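Local coordinates for probable acetyltransferases (Chromobacterium violaceum, PDB 3PZJ), which probably transfers an acetyl group from acetyl-CoA to an amine, as other GNAT-family enzymes do, with protein N-terminal serine or alanine as possible acceptors, at residues L144-T147 and A148-G152; A168-A171 and R172-F176; V125-S128 and P129-R133. All blocks are in the same frame, centred on the assembly; numbering follows the deposited sequence.

Contact 1 of 3, residues L144-T147 and A148-G152; sequences LLKT and AFELG
Leu145 and Phe149 meet one helical turn apart: the carbonyl of Leu145 receives the amide of Phe149 at 2.9 Å, N to O, in an almost straight bond (174° at the hydrogen). Ala148 N donates a hydrogen bond to Leu144 O at 3.0 Å, and Leu144 O also accepts from the hydroxyl of Tyr110 on strand 106-114. Glu150 N is taken up by Lys146 O at 2.9 Å. At the next step the bond from Leu151 N to Thr147 O is bent and weak, as the helix starts to unwind; Leu151 also shares backbone hydrogen bonding with Gly27. A threonine can sit in this buried turn because its hydroxyl is turned back along the helix, beside its own backbone N (chi1 -62°), and bonds to Leu143 O. Its methyl CG2 then runs alongside Leu151 CD2, 3.9 Å away. These residues close helix 135-150, the helix of the beta-alpha-beta unit that leads from strand 119-127 to the parallel strand 155-161. Leu144, Leu145 and Ala148 face the sheet and touch Ile120, Ile122 and Cys156; the small alanine lets the helix lie near the strands. Gly152 ends the helix in a Schellman motif: its N bonds to Phe149 O at 3.0 Å, and its positive phi (91°) suits a residue without CB. The ring of Phe149 lies beside Leu145, CE2 against the CD2 methyl at 3.9 Å, and stacks on Trp205 of the C-terminal helix. On the more polar side, Lys146 and Glu150 point the same way. Their aliphatic and carboxylate parts touch, CE to OE2 at 3.6 Å, but Lys146 NZ stays 5.0 Å from Glu150 OE2, where the opposite charges probably attract only loosely.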
loop_
_atom_site.group_PDB
_atom_site.type_symbol
_atom_site.label_atom_id
_atom_site.label_comp_id
_atom_site.label_asym_id
_atom_site.label_seq_id
_atom_site.Cartn_x
_atom_site.Cartn_y
_atom_site.Cartn_z
ATOM N N LEU A 144 -12.679 -2.905 16.002
ATOM C CA LEU A 144 -12.023 -3.282 14.762
ATOM C C LEU A 144 -10.649 -3.784 15.013
ATOM O O LEU A 144 -10.228 -4.711 14.316
ATOM C CB LEU A 144 -12.028 -2.174 13.728
ATOM C CG LEU A 144 -13.362 -1.782 13.089
ATOM C CD1 LEU A 144 -13.098 -0.847 11.949
ATOM C CD2 LEU A 144 -14.231 -2.976 12.616
ATOM N N LEU A 145 -9.928 -3.253 16.004
ATOM C CA LEU A 145 -8.594 -3.817 16.308
ATOM C C LEU A 145 -8.753 -5.272 16.811
ATOM O O LEU A 145 -8.109 -6.217 16.278
ATOM C CB LEU A 145 -7.896 -2.923 17.325
ATOM C CG LEU A 145 -7.401 -1.588 16.747
ATOM C CD1 LEU A 145 -7.053 -0.646 17.922
ATOM C CD2 LEU A 145 -6.174 -1.859 15.848
ATOM N N LYS A 146 -9.627 -5.439 17.815
ATOM C CA LYS A 146 -9.847 -6.749 18.409
ATOM C C LYS A 146 -10.165 -7.729 17.314
ATOM O O LYS A 146 -9.581 -8.810 17.244
ATOM C CB LYS A 146 -10.998 -6.693 19.397
ATOM C CG LYS A 146 -11.288 -8.019 20.149
ATOM C CD LYS A 146 -12.619 -7.831 20.879
ATOM C CE LYS A 146 -12.858 -8.923 21.930
ATOM N NZ LYS A 146 -13.629 -8.298 23.066
ATOM N N THR A 147 -11.076 -7.321 16.419
ATOM C CA THR A 147 -11.556 -8.190 15.395
ATOM C C THR A 147 -10.467 -8.586 14.412
ATOM O O THR A 147 -10.397 -9.747 13.972
ATOM C CB THR A 147 -12.785 -7.588 14.658
ATOM O OG1 THR A 147 -13.898 -7.393 15.579
ATOM C CG2 THR A 147 -13.221 -8.509 13.557
ATOM N N ALA A 148 -9.642 -7.623 14.029
ATOM C CA ALA A 148 -8.575 -7.889 13.088
ATOM C C ALA A 148 -7.554 -8.866 13.688
ATOM O O ALA A 148 -7.102 -9.853 12.993
ATOM C CB ALA A 148 -7.882 -6.546 12.644
ATOM N N PHE A 149 -7.156 -8.630 14.921
ATOM C CA PHE A 149 -6.180 -9.528 15.532
ATOM C C PHE A 149 -6.778 -10.936 15.754
ATOM O O PHE A 149 -6.091 -11.955 15.549
ATOM C CB PHE A 149 -5.572 -8.887 16.803
ATOM C CG PHE A 149 -4.764 -7.636 16.480
ATOM C CD1 PHE A 149 -3.647 -7.734 15.659
ATOM C CD2 PHE A 149 -5.109 -6.381 16.952
ATOM C CE1 PHE A 149 -2.883 -6.649 15.323
ATOM C CE2 PHE A 149 -4.338 -5.253 16.596
ATOM C CZ PHE A 149 -3.258 -5.357 15.787
ATOM N N GLU A 150 -8.064 -11.010 16.115
ATOM C CA GLU A 150 -8.742 -12.329 16.253
ATOM C C GLU A 150 -8.828 -13.028 14.899
ATOM O O GLU A 150 -8.934 -14.251 14.808
ATOM C CB GLU A 150 -10.147 -12.195 16.901
ATOM C CG GLU A 150 -9.991 -11.906 18.405
ATOM C CD GLU A 150 -11.297 -11.788 19.210
ATOM O OE1 GLU A 150 -12.410 -11.745 18.617
ATOM O OE2 GLU A 150 -11.135 -11.677 20.445
ATOM N N LEU A 151 -8.766 -12.266 13.819
ATOM C CA LEU A 151 -8.864 -12.845 12.467
ATOM C C LEU A 151 -7.506 -13.231 11.944
ATOM O O LEU A 151 -7.406 -13.728 10.801
ATOM C CB LEU A 151 -9.518 -11.865 11.464
ATOM C CG LEU A 151 -11.074 -11.896 11.353
ATOM C CD1 LEU A 151 -11.749 -12.218 12.699
ATOM C CD2 LEU A 151 -11.602 -10.609 10.701
ATOM N N GLY A 152 -6.487 -13.032 12.770
ATOM C CA GLY A 152 -5.143 -13.415 12.423
ATOM C C GLY A 152 -4.273 -12.396 11.734
ATOM O O GLY A 152 -3.176 -12.732 11.225
#

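Contact 2 of 3, residues A168-A171 and R172-F176; sequences AAAA and RRFGF
Ala170 and Phe174 lie one turn apart on helix 165-174, and the phenyl ring turns back over the preceding turn to meet the alanine. With CG set beside its own backbone N (chi1 -64°), the ring brings CE2 to 3.9 Å from Ala170 CB, and it stands obliquely to the Ala170 carbonyl. That same carbonyl oxygen accepts the amide of Phe174, N to O 2.9 Å. The ring then continues to Thr138 and Val141 of helix 135-150, so Phe174 bridges two helices. Arg173 behaves differently. Its chain leaves anti to the backbone N, then bends at chi3 (50°), which lays the guanidinium flat against the helix with one face over Ala170 CA and Ala169 O; NH1 lies 3.7 Å from Ala170 CA. An aliphatic stem with a planar charged end suits this surface position, and the small alanines beneath let it lie close to the backbone.

Phe176, beyond the turn, presents its edge to Ala171 O, which lies in the ring plane, 3.4 Å from CD2. The CB atoms of Ala171 and Phe176 are 4.2 Å apart, and the ring goes on to meet Trp158 at an angle and to touch Phe198 and Met200 of strand 191-201. Ala168 and Ala171 turn small methyls to the strands, where both meet Phe198 and Ala171 also meets Trp158.

Gly175 makes the turn possible, its positive phi (100°) being comfortable without a CB. Phe176 N reaches Ala171 O at 3.1 Å and Gly175 N reaches Arg172 O at 3.1 Å. These paired bonds, with an apolar contact between the residue after the glycine and the one five before, are the signature of the Schellman motif that terminates this helix of the GNAT fold.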
loop_
_atom_site.group_PDB
_atom_site.type_symbol
_atom_site.label_atom_id
_atom_site.label_comp_id
_atom_site.label_asym_id
_atom_site.label_seq_id
_atom_site.Cartn_x
_atom_site.Cartn_y
_atom_site.Cartn_z
ATOM N N ALA A 168 -3.968 12.129 13.824
ATOM C CA ALA A 168 -2.688 11.732 14.347
ATOM C C ALA A 168 -2.723 11.540 15.873
ATOM O O ALA A 168 -2.193 10.575 16.405
ATOM C CB ALA A 168 -1.620 12.742 13.951
ATOM N N ALA A 169 -3.455 12.386 16.563
ATOM C CA ALA A 169 -3.460 12.354 18.027
ATOM C C ALA A 169 -4.356 11.215 18.461
ATOM O O ALA A 169 -4.044 10.483 19.428
ATOM C CB ALA A 169 -3.951 13.714 18.606
ATOM N N ALA A 170 -5.421 10.994 17.698
ATOM C CA ALA A 170 -6.248 9.822 17.910
ATOM C C ALA A 170 -5.467 8.518 17.757
ATOM O O ALA A 170 -5.565 7.642 18.571
ATOM C CB ALA A 170 -7.515 9.801 16.925
ATOM N N ALA A 171 -4.763 8.369 16.666
ATOM C CA ALA A 171 -3.934 7.178 16.498
ATOM C C ALA A 171 -3.036 6.926 17.705
ATOM O O ALA A 171 -2.966 5.830 18.271
ATOM C CB ALA A 171 -3.100 7.277 15.177
ATOM N N ARG A 172 -2.325 7.958 18.117
ATOM C CA ARG A 172 -1.424 7.799 19.266
ATOM C C ARG A 172 -2.186 7.475 20.556
ATOM O O ARG A 172 -1.729 6.656 21.348
ATOM C CB ARG A 172 -0.509 9.039 19.412
ATOM C CG ARG A 172 0.574 9.105 18.393
ATOM C CD ARG A 172 1.294 10.464 18.426
ATOM N NE ARG A 172 2.383 10.698 17.484
ATOM C CZ ARG A 172 3.587 10.118 17.534
ATOM N NH1 ARG A 172 3.894 9.224 18.449
ATOM N NH2 ARG A 172 4.506 10.470 16.678
ATOM N N ARG A 173 -3.349 8.053 20.711
ATOM C CA ARG A 173 -4.159 7.864 21.884
ATOM C C ARG A 173 -4.613 6.410 21.922
ATOM O O ARG A 173 -4.647 5.839 22.947
ATOM C CB ARG A 173 -5.327 8.824 21.822
ATOM C CG ARG A 173 -6.203 8.824 22.988
ATOM C CD ARG A 173 -7.015 10.063 23.138
ATOM N NE ARG A 173 -7.720 10.440 21.947
ATOM C CZ ARG A 173 -7.529 11.584 21.297
ATOM N NH1 ARG A 173 -8.244 11.850 20.248
ATOM N NH2 ARG A 173 -6.642 12.479 21.718
ATOM N N PHE A 174 -4.924 5.850 20.773
ATOM C CA PHE A 174 -5.350 4.438 20.657
ATOM C C PHE A 174 -4.222 3.443 20.809
ATOM O O PHE A 174 -4.442 2.258 20.977
ATOM C CB PHE A 174 -6.108 4.218 19.343
ATOM C CG PHE A 174 -7.406 4.988 19.238
ATOM C CD1 PHE A 174 -8.222 5.219 20.351
ATOM C CD2 PHE A 174 -7.783 5.544 18.046
ATOM C CE1 PHE A 174 -9.443 5.953 20.228
ATOM C CE2 PHE A 174 -8.992 6.271 17.903
ATOM C CZ PHE A 174 -9.813 6.493 18.993
ATOM N N GLY A 175 -3.002 3.905 20.758
ATOM C CA GLY A 175 -1.856 3.066 20.983
ATOM C C GLY A 175 -1.147 2.599 19.700
ATOM O O GLY A 175 -0.303 1.739 19.780
ATOM N N PHE A 176 -1.508 3.127 18.536
ATOM C CA PHE A 176 -0.711 2.937 17.327
ATOM C C PHE A 176 0.629 3.654 17.510
ATOM O O PHE A 176 0.697 4.723 18.181
ATOM C CB PHE A 176 -1.420 3.539 16.108
ATOM C CG PHE A 176 -2.724 2.867 15.742
ATOM C CD1 PHE A 176 -2.760 1.845 14.821
ATOM C CD2 PHE A 176 -3.956 3.282 16.319
ATOM C CE1 PHE A 176 -3.979 1.255 14.432
ATOM C CE2 PHE A 176 -5.185 2.650 15.948
ATOM C CZ PHE A 176 -5.164 1.676 15.034
#

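Contact 3 of 3, residues V125-S128 and P129-R133; sequences VNFS and PALRR
Ser128 O takes two backbone amides from the turn that follows it, Leu131 N and Arg132 N, each at 3.0 Å, as the chain leaves strand 119-127 and curls through Pro129, Ala130 and Leu131 at helical angles. The Arg132 amide approaches nearly in line with the carbonyl bond, whereas Leu131 N sits above the carbonyl plane, 57° out of it. Pro129 suits the first position of such a turn, since its ring-restricted phi (-58°) is already helical and it has no amide proton to place.

The Ser128 hydroxyl, held between its backbone N and carbonyl carbon (chi1 72°), lies over the start of the turn. It receives a weak bond from Leu131 N at 3.4 Å to OG, making with the carbonyl bonds a loose ST motif, while its stronger partner is Leu105 O. Serine thus fits a buried junction where its hydroxyl and its carbonyl both find partners.

Leu131 sends CD2 onto one face of the Phe127 ring, a CH-pi contact with the methyl 3.9 Å from the ring centroid. The nearest ring atoms, CG and CD1, are both 3.6 Å from CD2. Val125 CG1 covers the opposite face, 3.7 Å from the ring plane and over its centre, so the ring is held between two apolar groups. The ring also touches Ala137 and Ala140, and Leu131 touches Leu136, so these apolar side chains suit the space between strand and helix 135-150. The Arg132 chain, bent at chi2 and chi3, runs alongside the strand end, its CG 3.6 Å from Phe127 O.

Two amides on one carbonyl set the turn, and the methyl on the ring ties it to the strand. The loop through Arg132 and Arg133 lies where GNAT enzymes typically offer backbone amides to the pyrophosphate of acetyl-CoA, and probably does so here.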
loop_
_atom_site.group_PDB
_atom_site.type_symbol
_atom_site.label_atom_id
_atom_site.label_comp_id
_atom_site.label_asym_id
_atom_site.label_seq_id
_atom_site.Cartn_x
_atom_site.Cartn_y
_atom_site.Cartn_z
ATOM N N VAL A 125 -12.604 6.613 8.770
ATOM C CA VAL A 125 -13.161 6.931 10.060
ATOM C C VAL A 125 -13.908 8.233 9.960
ATOM O O VAL A 125 -13.304 9.327 9.751
ATOM C CB VAL A 125 -12.088 7.043 11.145
ATOM C CG1 VAL A 125 -12.680 7.489 12.551
ATOM C CG2 VAL A 125 -11.213 5.790 11.214
ATOM N N ASN A 126 -15.232 8.113 9.984
ATOM C CA ASN A 126 -16.176 9.224 9.758
ATOM C C ASN A 126 -17.176 9.241 10.901
ATOM O O ASN A 126 -18.246 8.546 10.853
ATOM C CB ASN A 126 -16.907 9.013 8.448
ATOM C CG ASN A 126 -16.062 9.368 7.253
ATOM O OD1 ASN A 126 -16.020 10.537 6.904
ATOM N ND2 ASN A 126 -15.261 8.414 6.716
ATOM N N PHE A 127 -16.837 10.010 11.942
ATOM C CA PHE A 127 -17.657 10.023 13.160
ATOM C C PHE A 127 -18.396 11.345 13.260
ATOM O O PHE A 127 -17.790 12.401 13.123
ATOM C CB PHE A 127 -16.746 9.861 14.384
ATOM C CG PHE A 127 -16.162 8.465 14.576
ATOM C CD1 PHE A 127 -16.508 7.390 13.788
ATOM C CD2 PHE A 127 -15.259 8.251 15.582
ATOM C CE1 PHE A 127 -15.986 6.121 14.024
ATOM C CE2 PHE A 127 -14.705 7.006 15.770
ATOM C CZ PHE A 127 -15.125 5.924 15.042
ATOM N N SER A 128 -19.684 11.280 13.551
ATOM C CA SER A 128 -20.511 12.505 13.729
ATOM C C SER A 128 -19.971 13.287 14.902
ATOM O O SER A 128 -19.322 12.734 15.756
ATOM C CB SER A 128 -21.958 12.097 13.997
ATOM O OG SER A 128 -22.117 11.542 15.281
ATOM N N PRO A 129 -20.272 14.593 14.992
ATOM C CA PRO A 129 -19.744 15.327 16.165
ATOM C C PRO A 129 -20.196 14.728 17.542
ATOM O O PRO A 129 -19.423 14.609 18.473
ATOM C CB PRO A 129 -20.240 16.768 15.925
ATOM C CG PRO A 129 -20.459 16.833 14.380
ATOM C CD PRO A 129 -20.910 15.445 13.984
ATOM N N ALA A 130 -21.433 14.267 17.623
ATOM C CA ALA A 130 -21.960 13.656 18.808
ATOM C C ALA A 130 -21.186 12.425 19.241
ATOM O O ALA A 130 -21.203 12.047 20.422
ATOM C CB ALA A 130 -23.435 13.307 18.601
ATOM N N LEU A 131 -20.539 11.777 18.280
ATOM C CA LEU A 131 -19.743 10.562 18.539
ATOM C C LEU A 131 -18.285 10.892 18.832
ATOM O O LEU A 131 -17.691 10.313 19.717
ATOM C CB LEU A 131 -19.824 9.652 17.350
ATOM C CG LEU A 131 -19.184 8.248 17.401
ATOM C CD1 LEU A 131 -19.886 7.400 18.423
ATOM C CD2 LEU A 131 -19.324 7.627 16.049
ATOM N N ARG A 132 -17.714 11.829 18.094
ATOM C CA ARG A 132 -16.304 12.139 18.251
ATOM C C ARG A 132 -15.957 12.251 19.705
ATOM O O ARG A 132 -16.755 12.762 20.520
ATOM C CB ARG A 132 -15.945 13.465 17.576
ATOM C CG ARG A 132 -16.021 13.453 16.078
ATOM C CD ARG A 132 -14.651 13.220 15.477
ATOM N NE ARG A 132 -13.908 14.451 15.221
ATOM C CZ ARG A 132 -12.768 14.499 14.520
ATOM N NH1 ARG A 132 -12.142 15.664 14.297
ATOM N NH2 ARG A 132 -12.237 13.377 14.035
ATOM N N ARG A 133 -14.762 11.784 20.052
ATOM C CA ARG A 133 -14.182 12.103 21.381
ATOM C C ARG A 133 -15.045 11.627 22.582
ATOM O O ARG A 133 -14.998 12.249 23.687
ATOM C CB ARG A 133 -13.891 13.628 21.468
#

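Along the chain the order is contact 3, contact 1, contact 2, all within the acetyltransferase domain. Contact 3 sits where strand 119-127 passes into the loop before helix 135-150, and contact 1 closes that same helix, their centres about 22 Å apart. Strand 155-161 then leads to helix 165-174, whose end is contact 2, about 17 Å from contact 1 and about 15 Å from contact 3, centre to centre. Contacts 1 and 2 touch, Leu145 CD2 lying 3.8 Å from Phe176 CZ; contact 3 touches neither. Two Schellman-terminated helix ends therefore meet beside the mixed sheet, while the strand-to-helix turn, the likely cofactor loop, lies apart from that junction.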